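Local atomic coordinates of Dot/Icm T4SS effector (Legionella pneumophila, PDB entry 6VVE), a protein that acts as an effector kinase, probably delivered into host cells by the Dot/Icm type IV secretion system, and is activated by host inositol hexakisphosphate. Residues A[91-105]-A[133-147]. Numbering follows the deposited sequence.
With IHP (inositol hexakisphosphate), chain B; ADP (adenosine-5'-diphosphate), chain C.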
# COMPACT_ATOMS: atom_id res chain seq x y z
N LYS A 91 -6.26 -16.82 -4.98
CA LYS A 91 -6.38 -16.28 -3.63
C LYS A 91 -5.30 -16.84 -2.73
O LYS A 91 -5.10 -18.06 -2.67
CB LYS A 91 -7.76 -16.61 -3.05
CG LYS A 91 -8.01 -16.05 -1.67
CD LYS A 91 -9.45 -16.25 -1.23
CE LYS A 91 -9.76 -17.72 -1.00
NZ LYS A 91 -11.13 -17.92 -0.46
N ALA A 92 -4.61 -15.94 -2.02
CA ALA A 92 -3.61 -16.30 -1.03
C ALA A 92 -4.22 -16.24 0.37
O ALA A 92 -5.24 -15.60 0.60
CB ALA A 92 -2.41 -15.35 -1.11
N MSE A 93 -3.56 -16.92 1.31
CA MSE A 93 -4.06 -17.08 2.67
C MSE A 93 -2.90 -17.04 3.67
O MSE A 93 -2.04 -17.92 3.68
CB MSE A 93 -4.82 -18.40 2.78
CG MSE A 93 -5.50 -18.66 4.12
SE MSE A 93 -6.45 -20.32 4.04
CE MSE A 93 -7.56 -20.34 5.57
N LYS A 94 -2.89 -16.01 4.51
CA LYS A 94 -1.79 -15.76 5.44
C LYS A 94 -2.22 -16.09 6.86
O LYS A 94 -3.29 -15.66 7.31
CB LYS A 94 -1.32 -14.31 5.35
CG LYS A 94 -0.15 -13.97 6.25
CD LYS A 94 0.49 -12.64 5.84
CE LYS A 94 1.58 -12.22 6.81
NZ LYS A 94 2.25 -10.96 6.37
N VAL A 95 -1.39 -16.84 7.57
CA VAL A 95 -1.61 -17.19 8.97
C VAL A 95 -0.55 -16.46 9.78
O VAL A 95 0.64 -16.80 9.73
CB VAL A 95 -1.53 -18.71 9.19
CG1 VAL A 95 -1.55 -19.03 10.68
CG2 VAL A 95 -2.67 -19.41 8.48
N SER A 96 -0.98 -15.45 10.54
CA SER A 96 -0.06 -14.66 11.34
C SER A 96 0.24 -15.36 12.66
O SER A 96 -0.53 -16.19 13.15
CB SER A 96 -0.62 -13.27 11.60
OG SER A 96 0.19 -12.56 12.52
N ARG A 97 1.38 -14.99 13.25
CA ARG A 97 1.82 -15.56 14.52
C ARG A 97 1.25 -14.83 15.73
O ARG A 97 1.54 -15.22 16.86
CB ARG A 97 3.36 -15.53 14.59
CG ARG A 97 4.04 -16.57 13.71
CD ARG A 97 5.57 -16.47 13.79
NE ARG A 97 6.06 -16.55 15.16
CZ ARG A 97 6.54 -15.51 15.85
NH1 ARG A 97 6.61 -14.30 15.30
NH2 ARG A 97 6.97 -15.69 17.09
N GLY A 98 0.44 -13.78 15.52
CA GLY A 98 -0.09 -13.02 16.62
C GLY A 98 -1.37 -13.59 17.19
O GLY A 98 -2.06 -14.39 16.56
N ARG A 99 -1.69 -13.15 18.41
CA ARG A 99 -2.92 -13.53 19.10
C ARG A 99 -3.62 -12.25 19.55
O ARG A 99 -3.10 -11.52 20.39
CB ARG A 99 -2.64 -14.44 20.29
CG ARG A 99 -3.81 -14.62 21.24
CD ARG A 99 -5.02 -15.26 20.56
NE ARG A 99 -6.20 -15.24 21.42
CZ ARG A 99 -7.35 -15.84 21.12
NH1 ARG A 99 -7.48 -16.51 19.99
NH2 ARG A 99 -8.37 -15.77 21.97
N HIS A 100 -4.80 -11.99 18.99
CA HIS A 100 -5.58 -10.81 19.33
C HIS A 100 -7.05 -11.19 19.34
O HIS A 100 -7.44 -12.21 18.77
CB HIS A 100 -5.34 -9.67 18.32
CG HIS A 100 -3.90 -9.40 18.05
ND1 HIS A 100 -3.16 -10.14 17.14
CD2 HIS A 100 -3.05 -8.49 18.56
CE1 HIS A 100 -1.93 -9.68 17.10
NE2 HIS A 100 -1.83 -8.68 17.96
N PRO A 101 -7.89 -10.38 19.99
CA PRO A 101 -9.34 -10.65 19.96
C PRO A 101 -9.92 -10.42 18.57
O PRO A 101 -9.33 -9.74 17.72
CB PRO A 101 -9.92 -9.65 20.97
CG PRO A 101 -8.74 -9.17 21.78
CD PRO A 101 -7.56 -9.24 20.86
N ARG A 102 -11.10 -10.99 18.36
CA ARG A 102 -11.83 -10.79 17.11
C ARG A 102 -11.95 -9.30 16.79
O ARG A 102 -11.74 -8.89 15.64
CB ARG A 102 -13.21 -11.44 17.21
CG ARG A 102 -14.21 -10.98 16.16
CD ARG A 102 -15.56 -11.68 16.37
NE ARG A 102 -15.43 -13.13 16.28
CZ ARG A 102 -16.42 -13.99 16.51
NH1 ARG A 102 -17.63 -13.54 16.84
NH2 ARG A 102 -16.21 -15.29 16.41
N GLU A 103 -12.29 -8.48 17.79
CA GLU A 103 -12.49 -7.06 17.54
C GLU A 103 -11.24 -6.39 17.00
O GLU A 103 -11.33 -5.39 16.29
CB GLU A 103 -12.95 -6.37 18.82
CG GLU A 103 -14.33 -6.79 19.33
CD GLU A 103 -14.33 -8.17 19.98
OE1 GLU A 103 -13.23 -8.67 20.33
OE2 GLU A 103 -15.42 -8.75 20.14
N PHE A 104 -10.06 -6.94 17.31
CA PHE A 104 -8.82 -6.38 16.78
C PHE A 104 -8.76 -6.53 15.27
O PHE A 104 -8.37 -5.59 14.56
CB PHE A 104 -7.62 -7.07 17.44
CG PHE A 104 -6.30 -6.67 16.87
CD1 PHE A 104 -5.66 -5.52 17.31
CD2 PHE A 104 -5.68 -7.44 15.90
CE1 PHE A 104 -4.44 -5.15 16.78
CE2 PHE A 104 -4.46 -7.08 15.38
CZ PHE A 104 -3.84 -5.93 15.82
N TYR A 105 -9.15 -7.70 14.76
CA TYR A 105 -9.14 -7.92 13.31
C TYR A 105 -10.30 -7.21 12.63
O TYR A 105 -10.15 -6.69 11.52
CB TYR A 105 -9.18 -9.41 13.01
CG TYR A 105 -7.97 -10.16 13.52
CD1 TYR A 105 -6.75 -10.08 12.86
CD2 TYR A 105 -8.05 -10.96 14.65
CE1 TYR A 105 -5.64 -10.77 13.32
CE2 TYR A 105 -6.95 -11.65 15.12
CZ TYR A 105 -5.75 -11.56 14.45
OH TYR A 105 -4.64 -12.24 14.90
N TRP A 133 -9.32 -10.16 7.10
CA TRP A 133 -9.10 -11.20 8.09
C TRP A 133 -10.41 -11.97 8.29
O TRP A 133 -11.43 -11.38 8.67
CB TRP A 133 -8.63 -10.60 9.41
CG TRP A 133 -7.23 -10.08 9.38
CD1 TRP A 133 -6.84 -8.78 9.20
CD2 TRP A 133 -6.03 -10.85 9.52
NE1 TRP A 133 -5.47 -8.70 9.23
CE2 TRP A 133 -4.95 -9.95 9.43
CE3 TRP A 133 -5.77 -12.20 9.72
CZ2 TRP A 133 -3.62 -10.37 9.53
CZ3 TRP A 133 -4.45 -12.62 9.82
CH2 TRP A 133 -3.39 -11.70 9.73
N ASN A 134 -10.36 -13.27 8.05
CA ASN A 134 -11.51 -14.13 8.30
C ASN A 134 -11.53 -14.51 9.77
O ASN A 134 -10.54 -15.02 10.31
CB ASN A 134 -11.43 -15.38 7.42
CG ASN A 134 -12.73 -16.17 7.43
OD1 ASN A 134 -13.12 -16.74 8.45
ND2 ASN A 134 -13.40 -16.21 6.28
N ILE A 135 -12.66 -14.25 10.43
CA ILE A 135 -12.73 -14.36 11.88
C ILE A 135 -13.92 -15.20 12.33
O ILE A 135 -14.34 -15.12 13.49
CB ILE A 135 -12.80 -12.95 12.52
CG1 ILE A 135 -14.08 -12.25 12.06
CG2 ILE A 135 -11.58 -12.14 12.15
CD1 ILE A 135 -14.19 -10.82 12.50
N LYS A 136 -14.47 -16.01 11.43
CA LYS A 136 -15.62 -16.83 11.81
C LYS A 136 -15.22 -17.85 12.88
O LYS A 136 -16.06 -18.30 13.66
CB LYS A 136 -16.22 -17.52 10.59
CG LYS A 136 -15.34 -18.54 9.89
CD LYS A 136 -15.89 -18.83 8.50
CE LYS A 136 -15.08 -19.91 7.79
NZ LYS A 136 -15.61 -20.19 6.42
N ASN A 137 -13.94 -18.23 12.93
CA ASN A 137 -13.36 -18.97 14.05
C ASN A 137 -12.31 -18.07 14.68
O ASN A 137 -11.26 -17.81 14.07
CB ASN A 137 -12.75 -20.30 13.60
CG ASN A 137 -12.22 -21.12 14.77
OD1 ASN A 137 -11.82 -20.58 15.80
ND2 ASN A 137 -12.19 -22.44 14.60
N GLU A 138 -12.58 -17.58 15.90
CA GLU A 138 -11.66 -16.65 16.56
C GLU A 138 -10.31 -17.28 16.84
O GLU A 138 -9.32 -16.56 17.03
CB GLU A 138 -12.30 -16.13 17.85
CG GLU A 138 -11.34 -15.48 18.84
CD GLU A 138 -10.57 -14.31 18.25
OE1 GLU A 138 -10.89 -13.89 17.12
OE2 GLU A 138 -9.63 -13.82 18.92
N GLU A 139 -10.22 -18.61 16.86
CA GLU A 139 -8.96 -19.30 17.09
C GLU A 139 -8.31 -19.79 15.80
O GLU A 139 -7.22 -20.38 15.85
CB GLU A 139 -9.16 -20.48 18.05
CG GLU A 139 -9.23 -20.08 19.52
CD GLU A 139 -10.46 -19.26 19.86
OE1 GLU A 139 -11.58 -19.66 19.47
OE2 GLU A 139 -10.30 -18.19 20.50
N ASN A 140 -8.95 -19.58 14.65
CA ASN A 140 -8.42 -19.97 13.36
C ASN A 140 -8.56 -18.80 12.38
O ASN A 140 -9.27 -18.86 11.39
CB ASN A 140 -9.12 -21.22 12.83
CG ASN A 140 -8.44 -21.81 11.61
OD1 ASN A 140 -7.21 -21.82 11.52
ND2 ASN A 140 -9.23 -22.29 10.66
N VAL A 141 -7.85 -17.72 12.68
CA VAL A 141 -7.95 -16.48 11.93
C VAL A 141 -6.91 -16.50 10.82
O VAL A 141 -5.79 -17.00 11.00
CB VAL A 141 -7.76 -15.27 12.86
CG1 VAL A 141 -7.83 -13.97 12.07
CG2 VAL A 141 -8.80 -15.29 13.97
N TYR A 142 -7.27 -15.94 9.67
CA TYR A 142 -6.38 -15.92 8.52
C TYR A 142 -6.79 -14.80 7.59
O TYR A 142 -7.93 -14.33 7.62
CB TYR A 142 -6.39 -17.26 7.78
CG TYR A 142 -7.77 -17.82 7.55
CD1 TYR A 142 -8.54 -17.40 6.47
CD2 TYR A 142 -8.29 -18.78 8.40
CE1 TYR A 142 -9.80 -17.92 6.25
CE2 TYR A 142 -9.56 -19.31 8.18
CZ TYR A 142 -10.31 -18.87 7.11
OH TYR A 142 -11.56 -19.40 6.90
N PHE A 143 -5.84 -14.38 6.74
CA PHE A 143 -5.97 -13.19 5.91
C PHE A 143 -6.10 -13.63 4.45
O PHE A 143 -5.13 -14.13 3.87
CB PHE A 143 -4.77 -12.27 6.11
CG PHE A 143 -4.91 -10.91 5.48
CD1 PHE A 143 -5.70 -9.94 6.07
CD2 PHE A 143 -4.25 -10.61 4.30
CE1 PHE A 143 -5.83 -8.69 5.49
CE2 PHE A 143 -4.37 -9.37 3.72
CZ PHE A 143 -5.16 -8.40 4.31
N TYR A 144 -7.28 -13.42 3.87
CA TYR A 144 -7.49 -13.70 2.45
C TYR A 144 -7.03 -12.50 1.62
O TYR A 144 -7.21 -11.34 2.02
CB TYR A 144 -8.96 -13.98 2.15
CG TYR A 144 -9.43 -15.40 2.38
CD1 TYR A 144 -8.56 -16.48 2.26
CD2 TYR A 144 -10.75 -15.66 2.70
CE1 TYR A 144 -8.99 -17.78 2.46
CE2 TYR A 144 -11.20 -16.97 2.90
CZ TYR A 144 -10.31 -18.02 2.78
OH TYR A 144 -10.76 -19.30 2.97
N MSE A 145 -6.46 -12.78 0.45
CA MSE A 145 -6.05 -11.73 -0.48
C MSE A 145 -5.79 -12.30 -1.87
O MSE A 145 -5.54 -13.48 -2.00
CB MSE A 145 -4.80 -11.02 0.03
CG MSE A 145 -3.59 -11.93 0.15
SE MSE A 145 -2.03 -11.05 0.90
CE MSE A 145 -1.29 -12.59 1.86
N PRO A 146 -5.86 -11.45 -2.89
CA PRO A 146 -5.55 -11.92 -4.25
C PRO A 146 -4.14 -12.49 -4.31
O PRO A 146 -3.19 -11.90 -3.79
CB PRO A 146 -5.68 -10.66 -5.11
CG PRO A 146 -6.59 -9.73 -4.31
CD PRO A 146 -6.28 -10.04 -2.85
N LYS A 147 -4.02 -13.65 -4.95
CA LYS A 147 -2.71 -14.24 -5.19
C LYS A 147 -2.10 -13.62 -6.45
O LYS A 147 -2.73 -13.62 -7.52
CB LYS A 147 -2.81 -15.75 -5.35
CG LYS A 147 -1.59 -16.38 -6.01
CD LYS A 147 -1.58 -17.89 -5.87
CE LYS A 147 -0.34 -18.50 -6.54
NZ LYS A 147 -0.36 -18.35 -8.03
C1 IHP B . -14.16 -20.55 0.03
C2 IHP B . -14.88 -21.87 0.39
C3 IHP B . -15.28 -21.90 1.86
C4 IHP B . -16.15 -20.69 2.22
C5 IHP B . -15.37 -19.39 1.97
C6 IHP B . -14.88 -19.29 0.52
O11 IHP B . -14.06 -20.45 -1.38
P1 IHP B . -12.60 -20.65 -2.08
O21 IHP B . -12.40 -19.59 -3.13
O31 IHP B . -11.51 -20.57 -1.03
O41 IHP B . -12.54 -22.03 -2.74
O12 IHP B . -13.99 -22.92 0.11
P2 IHP B . -14.51 -24.17 -0.83
O22 IHP B . -15.86 -23.84 -1.42
O32 IHP B . -13.52 -24.39 -1.94
O42 IHP B . -14.62 -25.41 0.02
O13 IHP B . -14.11 -21.84 2.63
P3 IHP B . -13.91 -22.84 3.92
O23 IHP B . -14.97 -23.93 3.90
O33 IHP B . -12.52 -23.47 3.83
O43 IHP B . -14.02 -22.06 5.21
O14 IHP B . -16.52 -20.76 3.56
P4 IHP B . -18.12 -20.56 3.91
O24 IHP B . -18.94 -21.64 3.26
O34 IHP B . -18.57 -19.21 3.37
O44 IHP B . -18.32 -20.60 5.41
O15 IHP B . -16.20 -18.30 2.23
P5 IHP B . -15.87 -17.35 3.53
O25 IHP B . -17.17 -16.83 4.11
O35 IHP B . -15.14 -18.13 4.58
O45 IHP B . -15.00 -16.19 3.07
O16 IHP B . -13.98 -18.21 0.42
P6 IHP B . -14.42 -16.87 -0.42
O26 IHP B . -13.33 -16.50 -1.40
O36 IHP B . -15.70 -17.12 -1.17
O46 IHP B . -14.63 -15.73 0.57
PB ADP C . 7.04 -10.48 5.00
O1B ADP C . 7.80 -9.28 4.48
O2B ADP C . 7.73 -11.79 4.74
O3B ADP C . 6.52 -10.32 6.42
PA ADP C . 4.68 -11.75 4.07
O1A ADP C . 3.32 -11.15 3.81
O2A ADP C . 4.90 -12.60 5.30
O3A ADP C . 5.71 -10.52 4.09
O5' ADP C . 5.05 -12.62 2.78
C5' ADP C . 6.07 -13.60 2.80
C4' ADP C . 6.20 -14.22 1.44
O4' ADP C . 4.98 -14.87 1.02
C3' ADP C . 6.55 -13.20 0.33
O3' ADP C . 7.93 -13.00 0.16
C2' ADP C . 5.90 -13.82 -0.92
O2' ADP C . 6.83 -14.64 -1.61
C1' ADP C . 4.73 -14.67 -0.37
N9 ADP C . 3.48 -13.91 -0.59
C8 ADP C . 2.94 -13.04 0.28
N7 ADP C . 1.80 -12.50 -0.22
C5 ADP C . 1.61 -13.04 -1.44
C6 ADP C . 0.60 -12.91 -2.50
N6 ADP C . -0.45 -12.08 -2.34
N1 ADP C . 0.76 -13.65 -3.63
C2 ADP C . 1.81 -14.49 -3.79
N3 ADP C . 2.76 -14.65 -2.85
C4 ADP C . 2.72 -13.97 -1.68
O HOH W 1 -3.39 -15.26 12.14
O HOH W 2 -6.92 -16.29 17.20
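Lys91 lies over one face of the Tyr144 ring, its NZ 3.5 Å from the ring centroid in a cation-pi contact, while CE1 of Tyr142 sits over the opposite face and O45 of inositol hexakisphosphate comes up at the edge. The lysine leaves the strand with CG anti to the backbone N (chi1 -178°), then bends at chi3, which carries NZ across the ring to two phosphate oxygens, O26 at 2.8 Å and O31 at 2.7 Å. Alongside Tyr144, the selenomethionine Met93 runs out fully extended and puts its methyl over the face of Tyr142. Trp133 has an atom over each face, both offset toward the rim: CD1 of Tyr105 on one, CD1 of Phe143 on the other, the tyrosine plane turned 48° from the five-membered ring. Val141 CG1 makes a CH-pi contact over the centre of the Tyr105 ring, 3.8 Å from its centroid, opposite Phe104.

In the loop, the Arg99 guanidinium has Glu139 OE2 near its plane, in a salt bridge with weak hydrogen bonds from NH1 and NH2, and Glu138 OE2 over a face, a long ion pair held by charge alone.

Four backbone hydrogen bonds pair Ala92 with Met145 and Lys94 with Phe143. Lys94 and Met145 point to the nucleotide side, where Lys94 NZ meets ADP O1A at 2.8 Å and also pairs with Asp207; Pro146 O accepts from the adenine N6, as in a kinase hinge. Strand 91-96 is central in a five-stranded antiparallel sheet, with 82-88 on one side and 142-146, then 132-134, on the other; helix 102-121 packs on Trp133 and Phe143, consistent with a kinase N-lobe carrying separate inositol hexakisphosphate and ADP sites.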